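Long-range contacts in serpin-12 (Manduca sexta, PDB 6CJ7), which is a serine protease inhibitor that controls the prophenoloxidase activation system in larval hemolymph: residues F20-F25 and A38-I43; K278-L283 and L319-L324; T30-N35 and M374-D379. One frame throughout, in Å; residues are numbered along the deposited sequence.

Contact 1. Residues F20-F25 and A38-I43; sequences FGVNVF and ASPFSI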
loop_
_atom_site.group_PDB
_atom_site.type_symbol
_atom_site.label_atom_id
_atom_site.label_comp_id
_atom_site.label_asym_id
_atom_site.label_seq_id
_atom_site.Cartn_x
_atom_site.Cartn_y
_atom_site.Cartn_z
ATOM N N PHE A 20 0.330 10.916 -4.398
ATOM C CA PHE A 20 -0.765 10.425 -5.238
ATOM C C PHE A 20 -1.434 9.208 -4.602
ATOM O O PHE A 20 -2.670 9.139 -4.501
ATOM C CB PHE A 20 -0.266 10.075 -6.640
ATOM C CG PHE A 20 -1.334 9.478 -7.509
ATOM C CD1 PHE A 20 -2.340 10.272 -8.004
ATOM C CD2 PHE A 20 -1.339 8.126 -7.801
ATOM C CE1 PHE A 20 -3.349 9.734 -8.790
ATOM C CE2 PHE A 20 -2.347 7.576 -8.588
ATOM C CZ PHE A 20 -3.342 8.392 -9.084
ATOM N N GLY A 21 -0.625 8.230 -4.184
ATOM C CA GLY A 21 -1.169 7.023 -3.579
ATOM C C GLY A 21 -1.924 7.290 -2.288
ATOM O O GLY A 21 -2.934 6.643 -2.010
ATOM N N VAL A 22 -1.436 8.233 -1.468
ATOM C CA VAL A 22 -2.187 8.600 -0.263
ATOM C C VAL A 22 -3.533 9.219 -0.634
ATOM O O VAL A 22 -4.560 8.919 -0.008
ATOM C CB VAL A 22 -1.359 9.540 0.629
ATOM C CG1 VAL A 22 -2.166 9.983 1.846
ATOM C CG2 VAL A 22 -0.108 8.839 1.096
ATOM N N ASN A 23 -3.544 10.102 -1.644
ATOM C CA ASN A 23 -4.793 10.704 -2.115
ATOM C C ASN A 23 -5.769 9.636 -2.603
ATOM O O ASN A 23 -6.978 9.721 -2.342
ATOM C CB ASN A 23 -4.508 11.707 -3.238
ATOM C CG ASN A 23 -3.641 12.878 -2.795
ATOM O OD1 ASN A 23 -3.625 13.253 -1.630
ATOM N ND2 ASN A 23 -2.937 13.481 -3.754
ATOM N N VAL A 24 -5.264 8.627 -3.321
ATOM C CA VAL A 24 -6.118 7.531 -3.775
ATOM C C VAL A 24 -6.725 6.804 -2.583
ATOM O O VAL A 24 -7.934 6.537 -2.543
ATOM C CB VAL A 24 -5.333 6.568 -4.679
ATOM C CG1 VAL A 24 -6.146 5.283 -4.931
ATOM C CG2 VAL A 24 -4.994 7.263 -6.026
ATOM N N PHE A 25 -5.899 6.477 -1.591
ATOM C CA PHE A 25 -6.409 5.780 -0.412
ATOM C C PHE A 25 -7.488 6.597 0.281
ATOM O O PHE A 25 -8.536 6.066 0.662
ATOM C CB PHE A 25 -5.263 5.478 0.557
ATOM C CG PHE A 25 -5.714 4.807 1.839
ATOM C CD1 PHE A 25 -5.918 3.431 1.886
ATOM C CD2 PHE A 25 -5.937 5.555 2.982
ATOM C CE1 PHE A 25 -6.343 2.811 3.073
ATOM C CE2 PHE A 25 -6.375 4.942 4.174
ATOM C CZ PHE A 25 -6.566 3.573 4.213
ATOM N N ALA A 38 -4.438 -0.437 1.595
ATOM C CA ALA A 38 -3.801 -0.235 0.303
ATOM C C ALA A 38 -2.389 0.259 0.543
ATOM O O ALA A 38 -2.057 0.745 1.630
ATOM C CB ALA A 38 -4.556 0.768 -0.574
ATOM N N SER A 39 -1.562 0.142 -0.485
ATOM C CA SER A 39 -0.193 0.653 -0.403
ATOM C C SER A 39 -0.047 1.932 -1.209
ATOM O O SER A 39 -0.081 1.872 -2.445
ATOM C CB SER A 39 0.797 -0.387 -0.914
ATOM O OG SER A 39 2.110 0.194 -0.989
ATOM N N PRO A 40 0.140 3.102 -0.584
ATOM C CA PRO A 40 0.451 4.302 -1.381
ATOM C C PRO A 40 1.684 4.124 -2.242
ATOM O O PRO A 40 1.744 4.671 -3.355
ATOM C CB PRO A 40 0.648 5.394 -0.320
ATOM C CG PRO A 40 -0.189 4.905 0.851
ATOM C CD PRO A 40 0.010 3.408 0.851
ATOM N N PHE A 41 2.661 3.350 -1.762
ATOM C CA PHE A 41 3.854 3.046 -2.549
ATOM C C PHE A 41 3.495 2.321 -3.850
ATOM O O PHE A 41 3.873 2.769 -4.946
ATOM C CB PHE A 41 4.823 2.234 -1.673
ATOM C CG PHE A 41 6.021 1.711 -2.393
ATOM C CD1 PHE A 41 6.995 2.579 -2.862
ATOM C CD2 PHE A 41 6.185 0.354 -2.594
ATOM C CE1 PHE A 41 8.111 2.098 -3.532
ATOM C CE2 PHE A 41 7.299 -0.136 -3.257
ATOM C CZ PHE A 41 8.264 0.739 -3.722
ATOM N N SER A 42 2.732 1.225 -3.756
ATOM C CA SER A 42 2.395 0.448 -4.948
ATOM C C SER A 42 1.559 1.260 -5.923
ATOM O O SER A 42 1.723 1.138 -7.139
ATOM C CB SER A 42 1.614 -0.816 -4.576
ATOM O OG SER A 42 2.289 -1.614 -3.640
ATOM N N ILE A 43 0.625 2.057 -5.408
ATOM C CA ILE A 43 -0.243 2.824 -6.298
ATOM C C ILE A 43 0.560 3.904 -7.014
ATOM O O ILE A 43 0.347 4.167 -8.204
ATOM C CB ILE A 43 -1.429 3.410 -5.510
ATOM C CG1 ILE A 43 -2.301 2.284 -4.971
ATOM C CG2 ILE A 43 -2.230 4.370 -6.383
ATOM C CD1 ILE A 43 -3.348 2.734 -3.965
#

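Contact 2. Residues K278-L283 and L319-L324; sequences KADINL and LHSAVL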
loop_
_atom_site.group_PDB
_atom_site.type_symbol
_atom_site.label_atom_id
_atom_site.label_comp_id
_atom_site.label_asym_id
_atom_site.label_seq_id
_atom_site.Cartn_x
_atom_site.Cartn_y
_atom_site.Cartn_z
ATOM N N LYS A 278 -6.234 -8.263 4.051
ATOM C CA LYS A 278 -5.912 -8.438 2.640
ATOM C C LYS A 278 -6.922 -7.667 1.816
ATOM O O LYS A 278 -8.131 -7.774 2.055
ATOM C CB LYS A 278 -5.947 -9.916 2.239
ATOM C CG LYS A 278 -5.744 -10.149 0.749
ATOM C CD LYS A 278 -6.237 -11.519 0.316
ATOM C CE LYS A 278 -5.376 -12.065 -0.809
ATOM N NZ LYS A 278 -4.988 -10.984 -1.755
ATOM N N ALA A 279 -6.437 -6.913 0.837
ATOM C CA ALA A 279 -7.319 -6.189 -0.064
ATOM C C ALA A 279 -6.871 -6.435 -1.491
ATOM O O ALA A 279 -5.682 -6.324 -1.794
ATOM C CB ALA A 279 -7.321 -4.691 0.238
ATOM N N ASP A 280 -7.820 -6.767 -2.361
ATOM C CA ASP A 280 -7.600 -6.832 -3.807
ATOM C C ASP A 280 -8.457 -5.755 -4.452
ATOM O O ASP A 280 -9.681 -5.740 -4.260
ATOM C CB ASP A 280 -7.975 -8.203 -4.373
ATOM C CG ASP A 280 -7.256 -9.342 -3.697
ATOM O OD1 ASP A 280 -7.934 -10.338 -3.366
ATOM O OD2 ASP A 280 -6.024 -9.263 -3.508
ATOM N N ILE A 281 -7.833 -4.884 -5.246
ATOM C CA ILE A 281 -8.449 -3.629 -5.661
ATOM C C ILE A 281 -8.312 -3.439 -7.163
ATOM O O ILE A 281 -7.205 -3.482 -7.706
ATOM C CB ILE A 281 -7.826 -2.426 -4.939
ATOM C CG1 ILE A 281 -7.984 -2.556 -3.422
ATOM C CG2 ILE A 281 -8.441 -1.158 -5.445
ATOM C CD1 ILE A 281 -7.167 -1.529 -2.679
ATOM N N ASN A 282 -9.442 -3.198 -7.823
ATOM C CA ASN A 282 -9.464 -2.722 -9.197
ATOM C C ASN A 282 -9.406 -1.198 -9.160
ATOM O O ASN A 282 -10.340 -0.543 -8.691
ATOM C CB ASN A 282 -10.720 -3.240 -9.890
ATOM C CG ASN A 282 -10.880 -2.725 -11.303
ATOM O OD1 ASN A 282 -10.191 -1.806 -11.756
ATOM N ND2 ASN A 282 -11.835 -3.315 -12.016
ATOM N N LEU A 283 -8.289 -0.637 -9.632
ATOM C CA LEU A 283 -8.043 0.793 -9.495
ATOM C C LEU A 283 -8.706 1.650 -10.570
ATOM O O LEU A 283 -8.650 2.880 -10.473
ATOM C CB LEU A 283 -6.534 1.072 -9.512
ATOM C CG LEU A 283 -5.788 0.540 -8.283
ATOM C CD1 LEU A 283 -4.300 0.607 -8.569
ATOM C CD2 LEU A 283 -6.124 1.342 -7.029
ATOM N N LEU A 319 -4.535 -3.340 -11.380
ATOM C CA LEU A 319 -4.908 -4.170 -10.242
ATOM C C LEU A 319 -3.873 -4.034 -9.138
ATOM O O LEU A 319 -2.663 -4.080 -9.399
ATOM C CB LEU A 319 -5.036 -5.638 -10.664
ATOM C CG LEU A 319 -5.989 -5.871 -11.839
ATOM C CD1 LEU A 319 -5.955 -7.321 -12.299
ATOM C CD2 LEU A 319 -7.389 -5.471 -11.425
ATOM N N HIS A 320 -4.358 -3.877 -7.909
ATOM C CA HIS A 320 -3.508 -3.708 -6.740
ATOM C C HIS A 320 -3.944 -4.663 -5.639
ATOM O O HIS A 320 -5.132 -4.817 -5.374
ATOM C CB HIS A 320 -3.574 -2.257 -6.221
ATOM C CG HIS A 320 -2.865 -2.048 -4.909
ATOM N ND1 HIS A 320 -1.569 -2.465 -4.681
ATOM C CD2 HIS A 320 -3.285 -1.478 -3.752
ATOM C CE1 HIS A 320 -1.225 -2.162 -3.438
ATOM N NE2 HIS A 320 -2.239 -1.547 -2.859
ATOM N N SER A 321 -2.977 -5.305 -4.994
ATOM C CA SER A 321 -3.275 -6.123 -3.829
ATOM C C SER A 321 -2.319 -5.759 -2.707
ATOM O O SER A 321 -1.136 -5.499 -2.945
ATOM C CB SER A 321 -3.168 -7.616 -4.130
ATOM O OG SER A 321 -3.451 -8.374 -2.951
ATOM N N ALA A 322 -2.834 -5.775 -1.479
ATOM C CA ALA A 322 -2.044 -5.383 -0.317
ATOM C C ALA A 322 -2.397 -6.309 0.832
ATOM O O ALA A 322 -3.580 -6.485 1.137
ATOM C CB ALA A 322 -2.325 -3.926 0.077
ATOM N N VAL A 323 -1.386 -6.911 1.460
ATOM C CA VAL A 323 -1.592 -7.804 2.601
ATOM C C VAL A 323 -0.668 -7.357 3.725
ATOM O O VAL A 323 0.546 -7.257 3.529
ATOM C CB VAL A 323 -1.313 -9.282 2.255
ATOM C CG1 VAL A 323 -1.452 -10.148 3.510
ATOM C CG2 VAL A 323 -2.254 -9.788 1.163
ATOM N N LEU A 324 -1.235 -7.117 4.911
ATOM C CA LEU A 324 -0.452 -6.746 6.087
ATOM C C LEU A 324 -0.888 -7.632 7.241
ATOM O O LEU A 324 -2.085 -7.723 7.537
ATOM C CB LEU A 324 -0.662 -5.279 6.464
ATOM C CG LEU A 324 -0.058 -4.846 7.793
ATOM C CD1 LEU A 324 1.467 -4.864 7.680
ATOM C CD2 LEU A 324 -0.568 -3.457 8.172
#

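Contact 3. Residues T30-N35 and M374-D379; sequences TEQSGN and MARIMD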
loop_
_atom_site.group_PDB
_atom_site.type_symbol
_atom_site.label_atom_id
_atom_site.label_comp_id
_atom_site.label_asym_id
_atom_site.label_seq_id
_atom_site.Cartn_x
_atom_site.Cartn_y
_atom_site.Cartn_z
ATOM N N THR A 30 -13.574 7.519 1.497
ATOM C CA THR A 30 -14.819 8.271 1.575
ATOM C C THR A 30 -15.977 7.563 0.892
ATOM O O THR A 30 -17.131 7.957 1.103
ATOM C CB THR A 30 -14.670 9.660 0.946
ATOM O OG1 THR A 30 -14.579 9.534 -0.482
ATOM C CG2 THR A 30 -13.443 10.373 1.472
ATOM N N GLU A 31 -15.707 6.536 0.085
ATOM C CA GLU A 31 -16.730 5.924 -0.756
ATOM C C GLU A 31 -17.248 4.594 -0.231
ATOM O O GLU A 31 -18.225 4.069 -0.776
ATOM C CB GLU A 31 -16.190 5.704 -2.167
ATOM C CG GLU A 31 -15.834 6.973 -2.893
ATOM C CD GLU A 31 -15.028 6.697 -4.137
ATOM O OE1 GLU A 31 -14.916 5.511 -4.518
ATOM O OE2 GLU A 31 -14.504 7.658 -4.729
ATOM N N GLN A 32 -16.619 4.029 0.794
ATOM C CA GLN A 32 -17.080 2.772 1.354
ATOM C C GLN A 32 -16.702 2.746 2.827
ATOM O O GLN A 32 -15.772 3.430 3.259
ATOM C CB GLN A 32 -16.471 1.578 0.607
ATOM C CG GLN A 32 -14.951 1.605 0.573
ATOM C CD GLN A 32 -14.353 0.517 -0.301
ATOM O OE1 GLN A 32 -13.938 -0.535 0.191
ATOM N NE2 GLN A 32 -14.294 0.770 -1.604
ATOM N N SER A 33 -17.457 1.981 3.601
ATOM C CA SER A 33 -17.125 1.723 4.989
ATOM C C SER A 33 -16.384 0.394 5.078
ATOM O O SER A 33 -16.074 -0.247 4.071
ATOM C CB SER A 33 -18.387 1.723 5.849
ATOM O OG SER A 33 -19.301 0.749 5.384
ATOM N N GLY A 34 -16.089 -0.023 6.296
ATOM C CA GLY A 34 -15.436 -1.300 6.487
ATOM C C GLY A 34 -13.929 -1.185 6.468
ATOM O O GLY A 34 -13.344 -0.120 6.235
ATOM N N ASN A 35 -13.287 -2.323 6.728
ATOM C CA ASN A 35 -11.832 -2.395 6.634
ATOM C C ASN A 35 -11.365 -1.923 5.266
ATOM O O ASN A 35 -11.973 -2.237 4.237
ATOM C CB ASN A 35 -11.348 -3.826 6.866
ATOM C CG ASN A 35 -11.443 -4.243 8.313
ATOM O OD1 ASN A 35 -11.578 -3.404 9.188
ATOM N ND2 ASN A 35 -11.393 -5.541 8.562
ATOM N N MET A 374 -1.307 1.686 4.236
ATOM C CA MET A 374 -2.282 2.405 5.052
ATOM C C MET A 374 -3.469 1.487 5.288
ATOM O O MET A 374 -3.937 0.821 4.361
ATOM C CB MET A 374 -2.738 3.714 4.396
ATOM C CG MET A 374 -1.627 4.734 4.263
ATOM S SD MET A 374 -2.209 6.268 3.537
ATOM C CE MET A 374 -3.183 6.947 4.885
ATOM N N ALA A 375 -3.932 1.416 6.532
ATOM C CA ALA A 375 -5.082 0.568 6.810
ATOM C C ALA A 375 -6.025 1.298 7.743
ATOM O O ALA A 375 -5.604 1.831 8.776
ATOM C CB ALA A 375 -4.673 -0.773 7.429
ATOM N N ARG A 376 -7.303 1.286 7.394
ATOM C CA ARG A 376 -8.365 1.693 8.299
ATOM C C ARG A 376 -8.956 0.409 8.876
ATOM O O ARG A 376 -9.613 -0.362 8.168
ATOM C CB ARG A 376 -9.405 2.535 7.555
ATOM C CG ARG A 376 -10.682 2.876 8.364
ATOM C CD ARG A 376 -11.600 3.731 7.548
ATOM N NE ARG A 376 -12.322 2.880 6.605
ATOM C CZ ARG A 376 -13.062 3.309 5.595
ATOM N NH1 ARG A 376 -13.212 4.601 5.395
ATOM N NH2 ARG A 376 -13.653 2.432 4.796
ATOM N N ILE A 377 -8.700 0.165 10.154
ATOM C CA ILE A 377 -9.112 -1.072 10.804
ATOM C C ILE A 377 -10.437 -0.793 11.503
ATOM O O ILE A 377 -10.469 -0.218 12.599
ATOM C CB ILE A 377 -8.051 -1.588 11.780
ATOM C CG1 ILE A 377 -6.691 -1.656 11.076
ATOM C CG2 ILE A 377 -8.481 -2.922 12.364
ATOM C CD1 ILE A 377 -6.532 -2.821 10.156
ATOM N N MET A 378 -11.539 -1.191 10.855
ATOM C CA MET A 378 -12.874 -1.149 11.440
ATOM C C MET A 378 -13.212 -2.393 12.238
ATOM O O MET A 378 -14.080 -2.332 13.116
ATOM C CB MET A 378 -13.958 -0.982 10.365
ATOM C CG MET A 378 -13.815 0.231 9.475
ATOM S SD MET A 378 -13.553 1.820 10.336
ATOM C CE MET A 378 -15.237 2.297 10.928
ATOM N N ASP A 379 -12.602 -3.522 11.913
ATOM C CA ASP A 379 -12.962 -4.801 12.521
ATOM C C ASP A 379 -11.762 -5.728 12.389
ATOM O O ASP A 379 -11.558 -6.326 11.328
ATOM C CB ASP A 379 -14.194 -5.406 11.830
ATOM C CG ASP A 379 -14.688 -6.684 12.496
ATOM O OD1 ASP A 379 -13.957 -7.248 13.339
ATOM O OD2 ASP A 379 -15.814 -7.134 12.165
#

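Contact 1. Residues F20-F25 and A38-I43
Ile43 presses its branched side chain against one flank of the helical segment 20-25, and each branch has its own partners. Ile43 CG2, anti to the backbone N (chi1 -64° puts CG1 beside that N instead), sits 3.9 Å from Phe20 CE2 and 4.0 Å from the CA of Gly21. The other branch runs out extended, so that Ile43 CD1 meets Val24 CG1 at 3.9 Å. Phe20 and Ile43 cross at about a right angle, while Val24 CG2, from within the same helix, lies over one face of the Phe20 ring, toward its rim.

In the serpin fold this is where the N-terminal helix 19-31 lies on the start of helix 40-51, behind the large central sheet. Having no side chain, Gly21 lets the backbones close in until its CA is 3.9 Å from the CA of Pro40, in the first turn of the second helix. The Pro40 ring rests on the next residue of the first helix, its CB 3.8 Å from Val22 CG2, and Met374 of strand 370-377 touches the same proline. Further along, the methyl of Ala38 approaches Phe25 at the ring edge, near the ring plane, with Ala38 CB 3.9 Å from Phe25 CD1.

Contact 2. Residues K278-L283 and L319-L324
The imidazole of His320 stands beside Ile281, the two side chains lying next to each other and pointing the same way; Ile281 CD1 reaches ring atom CD2 of His320 obliquely, at 4.0 Å. Both ring nitrogens are engaged from outside the pair: NE2 is hydrogen-bonded to the backbone N of Ser39, and ND1 to the backbone O of Asn169. Accepting at NE2 and donating at ND1 would suit these partners, and this pinning should fix the ring's rotation. His320 belongs to the shutter region of the serpin fold, where strand 317-326 of the central sheet passes over the start of helix 40-51. Leu283 CD1, following strand 265-282, packs on His320 CB.

The second flat group, the Asp280 carboxylate, lies on the other face of the sheet, with Lys278, Ser321 and Val323. Its OD2 takes two donors. Ser321 OG donates to Asp280 OD2 at 2.8 Å, nearly along the C-O axis. Lys278 NZ makes a salt bridge to the same oxygen from the syn side, 15° out of the carboxylate plane. The lysine chain bends at chi3 and chi4 to bring NZ there, and on the way Lys278 CG passes 3.5 Å from Val323 CG2.

Between these two faces the strands run antiparallel, the axes of 278-282 and 319-324 being 170° apart in direction and 4.7 Å apart at closest approach. Ala279 with Ala322 and Ile281 with His320 are the hydrogen-bonded pairs. The Ile281 N to His320 O bond is short, 2.7 Å, although its N-H...O angle is only 147°.

Contact 3. Residues T30-N35 and M374-D379
Where helix 19-31 gives way to strand 36-38 of the serpin fold, the connecting loop is strapped to the end of strand 370-377, the antiparallel partner of that short strand, by Arg376 from one side of the contact and Asn35 from the other. The Arg376 chain runs extended to CD and then bends at chi3 (79°), which turns NE toward the loop. Two nitrogens together take hold of Gly34 O side-on, Arg376 NH2 at 2.9 Å and Arg376 NE at 3.2 Å, with the oxygen at the edge of the guanidinium and in its plane. Arg376 NH2 also donates to Gln32 O at 2.8 Å, arriving well above the plane of that carbonyl. Two loop carbonyls are thus gathered onto one nitrogen. The remaining nitrogen, NH1, forms a salt bridge with Asp246 and a hydrogen bond with Ala29 O, so the positive group ties the end of the helix as well as the loop.

Gly34 takes a positive phi (90°) here, and Gly34 O lies 3.3 Å from Met378 CG, which passes close over the peptide. Next in the chain, Asn35 pairs with the backbone beyond the strand through both ends of its amide. Asn35 OD1 accepts from Met378 N almost head-on at 2.8 Å, and from Asp379 N at 2.9 Å in a more bent approach, tilted from the carbonyl plane. Arg376 O also receives a CA-H contact from Asn35. Asp379 has other polar partners for its carboxylate, Thr381 and Lys199, and meets Asn35 through its main chain: Asn35 ND2 donates to Asp379 O with an N-H...O angle of 174°, the acceptor lying almost exactly in the amide plane.

The three contacts sit close together, centres of contacts 1 and 2 about 11 Å apart, 1 and 3 about 14 Å, 2 and 3 about 13 Å. Contacts 1 and 3 share helix 19-31 and interlock along the chain: 30-35 falls between the segments of contact 1, and 374-379 returns from far downstream. Contact 2 follows contact 1 and lies within the loop that contact 3 closes. Residues 38-43 touch both others, as Ala38 packs on Ala322 and is hydrogen-bonded through its O to Met374 N. Contacts 1 and 2 meet in the shutter region, through which serpins generally open the sheet to admit the reactive loop; contact 3 ties the far end of helix 19-31 to strand 370-377.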